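Local atomic coordinates of DegV family protein (Thermus thermophilus, PDB entry 2DT8), a protein that binds a fatty acid, here palmitic acid, as a member of the DegV family of lipid-binding proteins, and also carries a zinc ion. Residues 7-12 against 26-31; 38-43 against 256-261; 87-92 against 112-117; 225-230 against 250-255; 82-87 against 141-146. All blocks are in the same frame, centred on the assembly; numbering follows the deposited sequence.

Contacts 1, 3 and 5 belong to one mixed sheet: strands 3-8 and 82-87 are neighbours in it, strand 24-32 pairs with 3-8 and strand 110-114 with 82-87, and contact 5 lays helix 139-151 on it. Contacts 3 and 5 share His87, their centres about 12 Å apart. Contact 4 lies in a second, four-stranded sheet, about 24 Å between centres from contact 1, and contact 2 connects the two regions through strand 252-259. Along the chain contact 1 closes first; contacts 3, 4 and 5 fall inside the loop closed by contact 2. Leu28, Ile88, Leu230 and Leu260 approach the palmitic acid, so the fatty acid is lined by residues from both parts of the fold.

Contact 1: residues 7-12 against 26-31; sequences TDSTSD and VPLYVN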
# COMPACT_ATOMS: atom_id res chain seq x y z
N THR A 7 0.99 5.11 11.27
CA THR A 7 1.11 4.94 9.83
C THR A 7 0.20 5.98 9.18
O THR A 7 -0.36 6.83 9.89
CB THR A 7 0.74 3.49 9.38
OG1 THR A 7 1.05 3.33 7.99
CG2 THR A 7 -0.74 3.20 9.61
N ASP A 8 0.09 5.96 7.86
CA ASP A 8 -0.80 6.90 7.18
C ASP A 8 -1.96 6.12 6.58
O ASP A 8 -1.92 4.88 6.52
CB ASP A 8 -0.03 7.70 6.12
CG ASP A 8 0.54 6.82 5.04
OD1 ASP A 8 -0.24 6.35 4.20
OD2 ASP A 8 1.78 6.59 5.04
N SER A 9 -3.00 6.82 6.14
CA SER A 9 -4.19 6.15 5.62
C SER A 9 -3.97 5.29 4.38
O SER A 9 -4.77 4.39 4.11
CB SER A 9 -5.29 7.18 5.35
OG SER A 9 -4.95 8.05 4.29
N THR A 10 -2.90 5.54 3.63
CA THR A 10 -2.66 4.73 2.44
C THR A 10 -2.21 3.31 2.76
O THR A 10 -2.01 2.51 1.85
CB THR A 10 -1.67 5.39 1.43
OG1 THR A 10 -0.33 5.36 1.95
CG2 THR A 10 -2.08 6.82 1.14
N SER A 11 -2.02 2.98 4.04
CA SER A 11 -1.65 1.62 4.40
C SER A 11 -2.87 0.71 4.20
O SER A 11 -2.77 -0.51 4.23
CB SER A 11 -1.14 1.55 5.84
OG SER A 11 -2.05 2.13 6.76
N ASP A 12 -4.04 1.32 4.00
CA ASP A 12 -5.28 0.60 3.70
C ASP A 12 -5.61 -0.59 4.61
O ASP A 12 -6.08 -1.63 4.14
CB ASP A 12 -5.27 0.14 2.24
CG ASP A 12 -5.32 1.30 1.24
OD1 ASP A 12 -5.65 2.43 1.65
OD2 ASP A 12 -5.03 1.08 0.03
N VAL A 26 -2.63 8.62 10.34
CA VAL A 26 -2.63 10.01 9.91
C VAL A 26 -3.24 9.99 8.51
O VAL A 26 -2.71 9.33 7.61
CB VAL A 26 -1.19 10.56 9.85
CG1 VAL A 26 -1.20 11.99 9.35
CG2 VAL A 26 -0.54 10.47 11.25
N PRO A 27 -4.35 10.70 8.30
CA PRO A 27 -4.98 10.69 6.98
C PRO A 27 -4.35 11.51 5.87
O PRO A 27 -3.72 12.53 6.12
CB PRO A 27 -6.39 11.18 7.27
CG PRO A 27 -6.18 12.16 8.36
CD PRO A 27 -5.17 11.45 9.27
N LEU A 28 -4.51 11.00 4.64
CA LEU A 28 -4.11 11.73 3.45
C LEU A 28 -5.45 12.20 2.88
O LEU A 28 -6.53 11.79 3.37
CB LEU A 28 -3.36 10.85 2.45
CG LEU A 28 -1.84 10.91 2.68
CD1 LEU A 28 -1.44 9.97 3.81
CD2 LEU A 28 -1.09 10.56 1.40
N TYR A 29 -5.41 13.04 1.85
CA TYR A 29 -6.62 13.62 1.30
C TYR A 29 -6.77 13.49 -0.19
O TYR A 29 -5.79 13.42 -0.93
CB TYR A 29 -6.69 15.11 1.65
CG TYR A 29 -6.39 15.40 3.09
CD1 TYR A 29 -5.07 15.49 3.54
CD2 TYR A 29 -7.41 15.53 4.02
CE1 TYR A 29 -4.78 15.70 4.89
CE2 TYR A 29 -7.14 15.75 5.37
CZ TYR A 29 -5.83 15.83 5.79
OH TYR A 29 -5.55 16.05 7.12
N VAL A 30 -8.02 13.49 -0.62
CA VAL A 30 -8.39 13.44 -2.02
C VAL A 30 -9.02 14.79 -2.36
O VAL A 30 -9.91 15.26 -1.65
CB VAL A 30 -9.42 12.33 -2.29
CG1 VAL A 30 -9.83 12.35 -3.74
CG2 VAL A 30 -8.84 10.98 -1.92
N ASN A 31 -8.54 15.39 -3.44
CA ASN A 31 -9.04 16.68 -3.92
C ASN A 31 -9.91 16.35 -5.13
O ASN A 31 -9.41 15.87 -6.15
CB ASN A 31 -7.86 17.57 -4.33
CG ASN A 31 -6.86 17.72 -3.21
OD1 ASN A 31 -7.22 18.08 -2.08
ND2 ASN A 31 -5.59 17.46 -3.50
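Ser9 and Leu28 meet through a side-chain-to-backbone bond: Leu28 N donates to Ser9 OG over 3.0 Å, with an angle of 157° at the hydrogen. Ser9 OG sits between its own backbone N and carbonyl carbon (chi1 67°), which turns it to the other segment, and it is also hydrogen-bonded to Asp39 OD2. Next to it, Leu28 CD1 lies against Asp8 CB at 3.5 Å, the two side chains crossing at a slant, while Leu28 CD2 touches Thr10 CG2 at 3.9 Å.

Behind these side chains the backbones are joined in parallel fashion. Val26 N gives a 2.9 Å bond to Thr7 O, and Ser9 N returns one of equal length to Val26 O. The Asp8 carboxylate fixes the turn that follows: OD1 accepts from Thr10 N at 2.8 Å, closing an Asx turn. Its other oxygen, OD2, is bound by His87 ND1 and Ile88 N, so three residues hold the carboxylate in place. Asp8 O takes both Ser11 N and Ser11 OG.

The contact closes the beta-alpha-beta unit of strand 3-8, helix 15-18 and strand 24-32, at the end where strand 3-8 gives way to a short 3-10 turn. Leu28 touches the palmitic acid, Val26 packs on Phe69 and Val72 of helix 66-76, and Thr10 reaches Val263 and Ile264 of helix 262-268.

Contact 2: residues 38-43 against 256-261; sequences RDWEEI and LVNELG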
# COMPACT_ATOMS: atom_id res chain seq x y z
N ARG A 38 -11.14 13.38 3.38
CA ARG A 38 -10.21 12.47 4.03
C ARG A 38 -10.32 11.03 3.53
O ARG A 38 -11.40 10.45 3.45
CB ARG A 38 -10.56 12.39 5.51
CG ARG A 38 -10.10 13.59 6.33
CD ARG A 38 -10.34 13.39 7.81
NE ARG A 38 -11.69 13.72 8.25
CZ ARG A 38 -12.55 12.83 8.74
NH1 ARG A 38 -12.11 11.68 9.22
NH2 ARG A 38 -13.85 13.08 8.74
N ASP A 39 -9.13 10.48 3.25
CA ASP A 39 -9.11 9.13 2.72
C ASP A 39 -9.93 8.20 3.64
O ASP A 39 -9.93 8.41 4.86
CB ASP A 39 -7.61 8.71 2.76
CG ASP A 39 -7.26 7.51 1.90
OD1 ASP A 39 -8.04 7.14 1.00
OD2 ASP A 39 -6.15 6.95 2.14
N TRP A 40 -10.62 7.23 3.05
CA TRP A 40 -11.44 6.24 3.77
C TRP A 40 -12.68 6.73 4.52
O TRP A 40 -13.75 6.12 4.41
CB TRP A 40 -10.57 5.42 4.75
CG TRP A 40 -9.70 4.39 4.05
CD1 TRP A 40 -8.39 4.51 3.72
CD2 TRP A 40 -10.12 3.10 3.57
NE1 TRP A 40 -7.96 3.38 3.06
CE2 TRP A 40 -9.01 2.50 2.94
CE3 TRP A 40 -11.34 2.41 3.59
CZ2 TRP A 40 -9.07 1.23 2.36
CZ3 TRP A 40 -11.40 1.15 3.00
CH2 TRP A 40 -10.27 0.57 2.39
N GLU A 41 -12.63 7.85 5.20
CA GLU A 41 -13.70 8.38 6.04
C GLU A 41 -14.76 9.21 5.34
O GLU A 41 -15.93 9.17 5.71
CB GLU A 41 -13.11 9.27 7.14
CG GLU A 41 -12.07 8.62 8.02
CD GLU A 41 -12.70 7.55 8.88
OE1 GLU A 41 -13.46 7.91 9.80
OE2 GLU A 41 -12.43 6.36 8.64
N GLU A 42 -14.40 9.79 4.23
CA GLU A 42 -15.26 10.70 3.51
C GLU A 42 -15.41 10.53 2.02
O GLU A 42 -16.18 11.27 1.40
CB GLU A 42 -14.80 12.13 3.76
CG GLU A 42 -14.74 12.54 5.21
CD GLU A 42 -14.43 14.01 5.33
OE1 GLU A 42 -13.33 14.42 4.93
OE2 GLU A 42 -15.30 14.76 5.83
N ILE A 43 -14.66 9.57 1.44
CA ILE A 43 -14.75 9.31 0.02
C ILE A 43 -14.31 7.88 -0.26
O ILE A 43 -13.62 7.27 0.55
CB ILE A 43 -13.89 10.33 -0.78
CG1 ILE A 43 -14.20 10.21 -2.27
CG2 ILE A 43 -12.40 10.11 -0.48
CD1 ILE A 43 -13.86 11.43 -3.08
N LEU A 256 -5.54 -11.97 3.34
CA LEU A 256 -6.44 -10.86 3.66
C LEU A 256 -6.82 -10.13 2.38
O LEU A 256 -6.01 -10.03 1.48
CB LEU A 256 -5.73 -9.88 4.59
CG LEU A 256 -6.44 -8.66 5.14
CD1 LEU A 256 -7.62 -9.07 6.01
CD2 LEU A 256 -5.43 -7.88 5.96
N VAL A 257 -8.05 -9.61 2.33
CA VAL A 257 -8.54 -8.89 1.16
C VAL A 257 -9.19 -7.58 1.59
O VAL A 257 -9.99 -7.56 2.51
CB VAL A 257 -9.62 -9.70 0.39
CG1 VAL A 257 -10.01 -8.99 -0.90
CG2 VAL A 257 -9.10 -11.10 0.11
N ASN A 258 -8.81 -6.48 0.94
CA ASN A 258 -9.41 -5.19 1.26
C ASN A 258 -9.46 -4.37 -0.00
O ASN A 258 -8.74 -4.63 -0.97
CB ASN A 258 -8.60 -4.43 2.33
CG ASN A 258 -9.39 -3.28 2.96
OD1 ASN A 258 -10.61 -3.21 2.86
ND2 ASN A 258 -8.68 -2.38 3.64
N GLU A 259 -10.34 -3.39 0.01
CA GLU A 259 -10.45 -2.47 -1.10
C GLU A 259 -9.31 -1.46 -0.93
O GLU A 259 -8.85 -1.21 0.19
CB GLU A 259 -11.79 -1.73 -1.06
CG GLU A 259 -11.96 -0.74 -2.20
CD GLU A 259 -13.35 -0.12 -2.27
OE1 GLU A 259 -14.10 -0.17 -1.28
OE2 GLU A 259 -13.67 0.43 -3.34
N LEU A 260 -8.84 -0.92 -2.05
CA LEU A 260 -7.83 0.12 -2.04
C LEU A 260 -8.47 1.37 -1.46
O LEU A 260 -9.69 1.58 -1.59
CB LEU A 260 -7.41 0.46 -3.47
CG LEU A 260 -6.57 -0.54 -4.25
CD1 LEU A 260 -6.48 -0.09 -5.70
CD2 LEU A 260 -5.19 -0.61 -3.62
N GLY A 261 -7.67 2.21 -0.82
CA GLY A 261 -8.20 3.46 -0.32
C GLY A 261 -8.40 4.43 -1.48
O GLY A 261 -7.85 4.24 -2.58
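Trp40 reaches across to Gly261 with its indole. From CB, chi1 of -75° sets CG anti to the carbonyl carbon, and the ring runs on toward strand 252-259. CD1 is 4.2 Å from Gly261 CA, and NE1 comes to 3.4 Å from the same atom, which lies 3.0 Å above the ring plane, displaced toward the rim. CE2 and CZ2 also meet Gly261 CA, CZ2 nearing Glu259 O as well. At the tip, CH2 meets Glu259 O edge-on, near the ring plane, at 3.2 Å, and Asn258 ND2 at 3.6 Å, tip to tip, with ring and amide planes 22° apart.

The loop after strand 35-38 of one sheet thus meets the end of strand 252-259 of the four-stranded sheet, with Leu260 near the palmitic acid. No hydrogen bond joins the two segments; Asp12 mediates instead. Its OD1 accepts from Trp40 NE1, its OD2 from Gly261 N and its backbone O from Asn258 ND2. Gly261 holds the N-cap position of helix 262-268. The chemistry is therefore packing of an indole on backbone and on the Asn258 amide, with the polar N-H groups satisfied by a third segment, while Glu259 O is buried without a polar partner.

Contact 3: residues 87-92 against 112-117; sequences HISGKL and VVDTQA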
# COMPACT_ATOMS: atom_id res chain seq x y z
N HIS A 87 5.55 4.33 6.59
CA HIS A 87 4.84 4.97 5.49
C HIS A 87 5.03 4.62 3.98
O HIS A 87 6.00 3.98 3.60
CB HIS A 87 5.19 6.46 5.62
CG HIS A 87 4.67 6.96 6.94
ND1 HIS A 87 3.36 7.17 7.19
CD2 HIS A 87 5.40 7.28 8.09
CE1 HIS A 87 3.30 7.60 8.47
NE2 HIS A 87 4.51 7.67 9.03
N ILE A 88 4.06 5.09 3.18
CA ILE A 88 4.13 4.77 1.77
C ILE A 88 5.47 5.30 1.27
O ILE A 88 6.04 6.27 1.79
CB ILE A 88 2.95 5.56 1.16
CG1 ILE A 88 3.04 5.50 -0.36
CG2 ILE A 88 2.93 7.03 1.64
CD1 ILE A 88 1.75 6.01 -1.05
N SER A 89 5.92 4.65 0.21
CA SER A 89 7.16 4.98 -0.48
C SER A 89 7.42 6.48 -0.66
O SER A 89 6.56 7.23 -1.13
CB SER A 89 7.15 4.33 -1.86
OG SER A 89 8.28 4.74 -2.61
N GLY A 90 8.63 6.89 -0.30
CA GLY A 90 9.03 8.28 -0.46
C GLY A 90 9.10 8.80 -1.89
O GLY A 90 9.17 9.99 -2.15
N LYS A 91 9.08 7.81 -2.81
CA LYS A 91 9.13 8.19 -4.21
C LYS A 91 7.72 8.34 -4.85
O LYS A 91 7.52 8.80 -5.97
CB LYS A 91 9.80 7.07 -5.08
CG LYS A 91 11.20 6.70 -4.62
CD LYS A 91 12.20 7.72 -5.15
CE LYS A 91 13.61 7.41 -4.71
NZ LYS A 91 14.40 8.67 -4.62
N LEU A 92 6.76 7.99 -3.98
CA LEU A 92 5.38 8.04 -4.44
C LEU A 92 4.65 9.18 -3.73
O LEU A 92 3.60 9.65 -4.20
CB LEU A 92 4.60 6.73 -4.15
CG LEU A 92 5.09 5.42 -4.77
CD1 LEU A 92 4.19 4.28 -4.30
CD2 LEU A 92 5.09 5.52 -6.30
N VAL A 112 11.14 7.13 11.69
CA VAL A 112 10.31 7.13 10.49
C VAL A 112 10.90 6.14 9.49
O VAL A 112 12.09 6.21 9.16
CB VAL A 112 10.28 8.53 9.86
CG1 VAL A 112 9.47 8.52 8.56
CG2 VAL A 112 9.70 9.53 10.85
N VAL A 113 10.07 5.22 9.01
CA VAL A 113 10.49 4.20 8.05
C VAL A 113 9.77 4.32 6.70
O VAL A 113 8.54 4.31 6.64
CB VAL A 113 10.23 2.78 8.62
CG1 VAL A 113 10.65 1.72 7.61
CG2 VAL A 113 10.97 2.58 9.95
N ASP A 114 10.56 4.43 5.64
CA ASP A 114 10.05 4.48 4.27
C ASP A 114 10.00 3.01 3.87
O ASP A 114 11.04 2.37 3.69
CB ASP A 114 11.03 5.25 3.38
CG ASP A 114 10.57 5.35 1.94
OD1 ASP A 114 9.72 4.54 1.54
OD2 ASP A 114 11.07 6.22 1.20
N THR A 115 8.79 2.47 3.75
CA THR A 115 8.60 1.06 3.41
C THR A 115 8.82 0.73 1.94
O THR A 115 8.92 -0.45 1.59
CB THR A 115 7.18 0.59 3.73
OG1 THR A 115 6.25 1.32 2.91
CG2 THR A 115 6.86 0.79 5.21
N GLN A 116 8.87 1.75 1.09
CA GLN A 116 9.01 1.56 -0.35
C GLN A 116 7.83 0.75 -0.90
O GLN A 116 7.94 0.09 -1.93
CB GLN A 116 10.33 0.86 -0.71
CG GLN A 116 11.56 1.73 -0.44
CD GLN A 116 12.81 1.15 -1.07
OE1 GLN A 116 12.97 -0.05 -1.15
NE2 GLN A 116 13.71 2.03 -1.52
N ALA A 117 6.71 0.83 -0.20
CA ALA A 117 5.51 0.12 -0.61
C ALA A 117 4.30 1.04 -0.61
O ALA A 117 4.40 2.23 -0.32
CB ALA A 117 5.26 -1.07 0.32
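His87 and Thr115 form the tight part of this contact. His87 O accepts twice: from Thr115 N at 3.2 Å, in the carbonyl plane, and from Thr115 OG1 at 2.8 Å, from above that plane. Thr115 OG1 can do this because chi1 of 63° places it between its backbone N and carbonyl carbon, and the same oxygen accepts from Ala117 N in an ST turn. One step earlier in the pairing, His87 N donates to Val113 O over 3.0 Å. Further along, Ser89 N binds Ala117 O at 2.9 Å, and Ser89 CB rests on Gln116 CA at 3.7 Å.

This is parallel pairing between strands 82-87 and 110-114 of the main sheet, carried on into two loop segments that run side by side. Ile88 touches the palmitic acid, so the loop after strand 82-87 forms part of the fatty-acid pocket, while His87 NE2 is hydrogen-bonded to Ser85 OG.

The other side is looser and partly exposed. There the Asp114 carboxylate reaches Gly90 N: OD2 takes it at 2.9 Å from above the carboxylate plane, and OD1 adds a weak bond. Asp114 OD1 also closes an Asx turn with Gln116 N. The Gln116 amide is hydrogen-bonded to Arg150 through OE1 and to Glu192 through NE2. Lys91 N donates to Ser89 OG in a second ST turn, and Ser89 OG is also hydrogen-bonded to Gly193 O.

Contact 4: residues 225-230 against 250-255; sequences IRAYFL and LPVEEA
Ala227 and Val252 meet at the apolar centre, Ala227 CB touching Val252 CG1 at 4.1 Å on the face they share with Ile225 and Ala255. Ile225 CB stands near Val252 CG2, and farther along Phe229 CE1 comes to 3.7 Å from Ala255 CB, the methyl approaching the ring at a slant. Helix 236-247 covers this side, with Val245 against both Phe229 and Val252, and Ile225 packs on Phe215 and Ala219 of helix 204-219.

The backbones run parallel, their axes 26° apart. Ile225 N donates to Pro251 O at 3.0 Å, Glu253 N to Ile225 O at 2.8 Å, and Ala227 N to Glu254 O at 2.9 Å. Pro251, at the centre of an inverse gamma turn, leads the chain into the edge strand. Together with helix 236-247 the two strands make a beta-alpha-beta unit, and strand 252-259 is the outermost strand of the four-stranded sheet on this side.

On the other face the contact turns polar. Arg226 extends its chain from CG to NE, and NE makes a salt bridge with Glu253 OE2 at 3.1 Å. NE meets the anti lone pair of OE2, and OE2 lies tilted 20° from the guanidinium plane; the two side chains pass at a slant. Arg224 also binds Glu253 OE2, and Glu131 pairs with Arg226 NH1. On the same face, Arg226 CG lies 3.8 Å from Glu254 CB. The Glu254 chain bends at chi2 (96°), and a water links its OE2, to which the water donates, with Tyr228 OH.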
# COMPACT_ATOMS: atom_id res chain seq x y z
N ILE A 225 3.93 -18.14 3.96
CA ILE A 225 3.72 -16.94 3.16
C ILE A 225 2.41 -16.28 3.58
O ILE A 225 1.41 -16.95 3.82
CB ILE A 225 3.62 -17.29 1.66
CG1 ILE A 225 4.92 -17.94 1.19
CG2 ILE A 225 3.29 -16.02 0.86
CD1 ILE A 225 4.85 -18.57 -0.19
N ARG A 226 2.44 -14.95 3.69
CA ARG A 226 1.26 -14.16 4.02
C ARG A 226 1.01 -13.26 2.81
O ARG A 226 1.92 -12.57 2.34
CB ARG A 226 1.49 -13.32 5.27
CG ARG A 226 1.59 -14.15 6.55
CD ARG A 226 2.02 -13.32 7.74
NE ARG A 226 1.92 -14.08 8.99
CZ ARG A 226 2.38 -13.67 10.17
NH1 ARG A 226 2.99 -12.49 10.27
NH2 ARG A 226 2.22 -14.42 11.24
N ALA A 227 -0.22 -13.30 2.31
CA ALA A 227 -0.60 -12.51 1.14
C ALA A 227 -1.70 -11.50 1.45
O ALA A 227 -2.57 -11.72 2.28
CB ALA A 227 -1.04 -13.44 0.03
N TYR A 228 -1.62 -10.39 0.70
CA TYR A 228 -2.59 -9.34 0.94
C TYR A 228 -3.17 -8.88 -0.43
O TYR A 228 -2.46 -8.35 -1.28
CB TYR A 228 -1.88 -8.17 1.67
CG TYR A 228 -1.35 -8.68 2.96
CD1 TYR A 228 -0.14 -9.37 2.99
CD2 TYR A 228 -2.07 -8.51 4.14
CE1 TYR A 228 0.34 -9.87 4.19
CE2 TYR A 228 -1.59 -9.02 5.34
CZ TYR A 228 -0.39 -9.70 5.37
OH TYR A 228 0.09 -10.22 6.55
N PHE A 229 -4.48 -9.14 -0.57
CA PHE A 229 -5.09 -8.84 -1.85
C PHE A 229 -5.84 -7.51 -1.83
O PHE A 229 -6.46 -7.15 -0.84
CB PHE A 229 -6.07 -9.97 -2.21
CG PHE A 229 -5.39 -11.29 -2.41
CD1 PHE A 229 -5.04 -12.08 -1.31
CD2 PHE A 229 -5.05 -11.72 -3.68
CE1 PHE A 229 -4.35 -13.28 -1.49
CE2 PHE A 229 -4.36 -12.93 -3.87
CZ PHE A 229 -4.01 -13.70 -2.77
N LEU A 230 -5.77 -6.81 -2.96
CA LEU A 230 -6.36 -5.48 -3.09
C LEU A 230 -7.12 -5.29 -4.41
O LEU A 230 -6.79 -5.87 -5.44
CB LEU A 230 -5.24 -4.44 -3.06
CG LEU A 230 -4.42 -4.41 -1.77
CD1 LEU A 230 -3.05 -3.81 -2.01
CD2 LEU A 230 -5.21 -3.62 -0.71
N LEU A 250 0.92 -23.62 -2.74
CA LEU A 250 1.97 -22.91 -2.02
C LEU A 250 1.43 -22.74 -0.59
O LEU A 250 0.22 -22.71 -0.39
CB LEU A 250 2.27 -21.56 -2.67
CG LEU A 250 2.90 -21.70 -4.06
CD1 LEU A 250 3.15 -20.34 -4.67
CD2 LEU A 250 4.21 -22.47 -3.95
N PRO A 251 2.32 -22.62 0.41
CA PRO A 251 1.92 -22.47 1.81
C PRO A 251 1.50 -21.06 2.24
O PRO A 251 2.19 -20.41 3.03
CB PRO A 251 3.14 -22.98 2.57
CG PRO A 251 4.27 -22.52 1.71
CD PRO A 251 3.79 -22.79 0.30
N VAL A 252 0.36 -20.61 1.74
CA VAL A 252 -0.17 -19.28 2.06
C VAL A 252 -1.07 -19.41 3.29
O VAL A 252 -2.19 -19.94 3.20
CB VAL A 252 -0.97 -18.71 0.87
CG1 VAL A 252 -1.46 -17.31 1.16
CG2 VAL A 252 -0.08 -18.71 -0.36
N GLU A 253 -0.56 -18.90 4.37
CA GLU A 253 -1.31 -19.00 5.62
C GLU A 253 -2.26 -17.85 5.94
O GLU A 253 -3.10 -17.93 6.83
CB GLU A 253 -0.37 -19.19 6.81
CG GLU A 253 0.67 -18.10 7.00
CD GLU A 253 1.36 -18.20 8.35
OE1 GLU A 253 1.72 -19.34 8.73
OE2 GLU A 253 1.56 -17.16 9.01
N GLU A 254 -2.07 -16.77 5.16
CA GLU A 254 -2.92 -15.62 5.37
C GLU A 254 -3.15 -15.13 3.98
O GLU A 254 -2.28 -15.11 3.12
CB GLU A 254 -2.16 -14.67 6.27
CG GLU A 254 -2.86 -13.33 6.37
CD GLU A 254 -3.76 -13.21 7.59
OE1 GLU A 254 -4.31 -14.24 8.04
OE2 GLU A 254 -3.91 -12.08 8.08
N ALA A 255 -4.41 -14.69 3.82
CA ALA A 255 -4.77 -14.14 2.53
C ALA A 255 -5.92 -13.04 2.65
O ALA A 255 -7.05 -13.21 2.22
CB ALA A 255 -5.35 -15.22 1.55
O HOH W 1 -1.71 -10.63 8.59

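Contact 5: residues 82-87 against 141-146; sequences HVLSLH and AVLAEL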
# COMPACT_ATOMS: atom_id res chain seq x y z
N HIS A 82 8.48 5.73 22.62
CA HIS A 82 8.98 5.86 21.26
C HIS A 82 7.87 5.60 20.25
O HIS A 82 6.93 4.84 20.54
CB HIS A 82 10.11 4.84 21.05
CG HIS A 82 10.98 5.13 19.87
ND1 HIS A 82 12.13 5.89 19.96
CD2 HIS A 82 10.88 4.77 18.57
CE1 HIS A 82 12.70 5.98 18.77
NE2 HIS A 82 11.96 5.31 17.91
N VAL A 83 7.99 6.22 19.08
CA VAL A 83 7.02 6.04 18.01
C VAL A 83 7.71 5.48 16.78
O VAL A 83 8.75 5.99 16.35
CB VAL A 83 6.36 7.39 17.62
CG1 VAL A 83 5.52 7.21 16.34
CG2 VAL A 83 5.45 7.87 18.73
N LEU A 84 7.15 4.40 16.23
CA LEU A 84 7.68 3.80 15.01
C LEU A 84 6.62 4.20 13.98
O LEU A 84 5.46 3.80 14.10
CB LEU A 84 7.78 2.29 15.18
CG LEU A 84 8.21 1.51 13.93
CD1 LEU A 84 9.54 2.05 13.41
CD2 LEU A 84 8.34 0.03 14.30
N SER A 85 7.03 5.00 13.00
CA SER A 85 6.14 5.56 11.97
C SER A 85 6.46 4.96 10.60
O SER A 85 7.51 5.24 10.02
CB SER A 85 6.34 7.08 11.96
OG SER A 85 5.17 7.80 11.60
N LEU A 86 5.55 4.13 10.08
CA LEU A 86 5.71 3.42 8.80
C LEU A 86 4.86 4.07 7.71
O LEU A 86 3.67 4.30 7.87
CB LEU A 86 5.31 1.95 8.96
CG LEU A 86 6.42 1.02 9.45
CD1 LEU A 86 6.98 1.52 10.76
CD2 LEU A 86 5.88 -0.39 9.59
N HIS A 87 5.55 4.33 6.59
CA HIS A 87 4.84 4.97 5.49
C HIS A 87 5.03 4.62 3.98
O HIS A 87 6.00 3.98 3.60
CB HIS A 87 5.19 6.46 5.62
CG HIS A 87 4.67 6.96 6.94
ND1 HIS A 87 3.36 7.17 7.19
CD2 HIS A 87 5.40 7.28 8.09
CE1 HIS A 87 3.30 7.60 8.47
NE2 HIS A 87 4.51 7.67 9.03
N ALA A 141 15.21 -5.07 16.80
CA ALA A 141 14.85 -6.34 16.20
C ALA A 141 13.77 -6.07 15.15
O ALA A 141 13.79 -6.65 14.07
CB ALA A 141 14.32 -7.26 17.29
N VAL A 142 12.83 -5.20 15.50
CA VAL A 142 11.74 -4.88 14.59
C VAL A 142 12.24 -4.14 13.35
O VAL A 142 11.81 -4.45 12.23
CB VAL A 142 10.66 -4.05 15.33
CG1 VAL A 142 9.58 -3.58 14.36
CG2 VAL A 142 10.03 -4.92 16.41
N LEU A 143 13.14 -3.18 13.53
CA LEU A 143 13.67 -2.45 12.38
C LEU A 143 14.46 -3.38 11.47
O LEU A 143 14.46 -3.22 10.26
CB LEU A 143 14.56 -1.27 12.81
CG LEU A 143 13.83 -0.10 13.49
CD1 LEU A 143 14.84 0.88 14.05
CD2 LEU A 143 12.92 0.60 12.48
N ALA A 144 15.13 -4.38 12.06
CA ALA A 144 15.89 -5.32 11.25
C ALA A 144 14.94 -6.15 10.40
O ALA A 144 15.21 -6.43 9.23
CB ALA A 144 16.75 -6.22 12.16
N GLU A 145 13.82 -6.57 11.01
CA GLU A 145 12.83 -7.36 10.28
C GLU A 145 12.18 -6.51 9.19
O GLU A 145 11.94 -7.00 8.08
CB GLU A 145 11.77 -7.89 11.25
CG GLU A 145 10.56 -8.56 10.57
CD GLU A 145 10.86 -9.90 9.91
OE1 GLU A 145 12.05 -10.27 9.76
OE2 GLU A 145 9.89 -10.60 9.52
N LEU A 146 11.91 -5.24 9.48
CA LEU A 146 11.30 -4.37 8.48
C LEU A 146 12.23 -4.19 7.29
O LEU A 146 11.78 -4.14 6.14
CB LEU A 146 10.93 -3.02 9.09
CG LEU A 146 9.71 -3.05 10.01
CD1 LEU A 146 9.54 -1.71 10.71
CD2 LEU A 146 8.46 -3.38 9.18
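Leu84 is the first residue of strand 82-87 to touch helix 139-151, and its two methyls take different partners. CD1 meets Leu143 CD2 at 3.8 Å, the two side chains sliding past each other in opposite directions. CD2 touches Val142 CG1 at 3.8 Å, crossing that side chain at a slant, and it also comes to 4.2 Å from Leu146 CD1, tip to tip. Leu84 CG stands anti to the backbone N (chi1 175°), on a side chain whose CB points toward the helix.

Ser85, next in the strand, faces the other way. Its OG lies in the plane of the His87 ring, at the edge, and Tyr73 OH binds the same oxygen.

Leu86 brings the strand back to the helix. Its CD2 reaches Leu146 CD2 at 4.0 Å and its CD1 approaches Leu146 CD1 at 4.1 Å, again tip to tip, so Leu146 receives both leucines of the strand. At His87 the strand ends.

Strand and helix run nearly parallel, 8° apart, with axes 11.6 Å from each other. Helix 120-135 completes the packing, Ala129 and Leu133 against Val142 and Met125 against Leu146, while Val113 of the neighbouring strand touches Leu84 and Leu143. The whole contact is made of methyl groups, with no hydrogen bond across it, so the helix is held on this face of the sheet by dispersion and the exclusion of water.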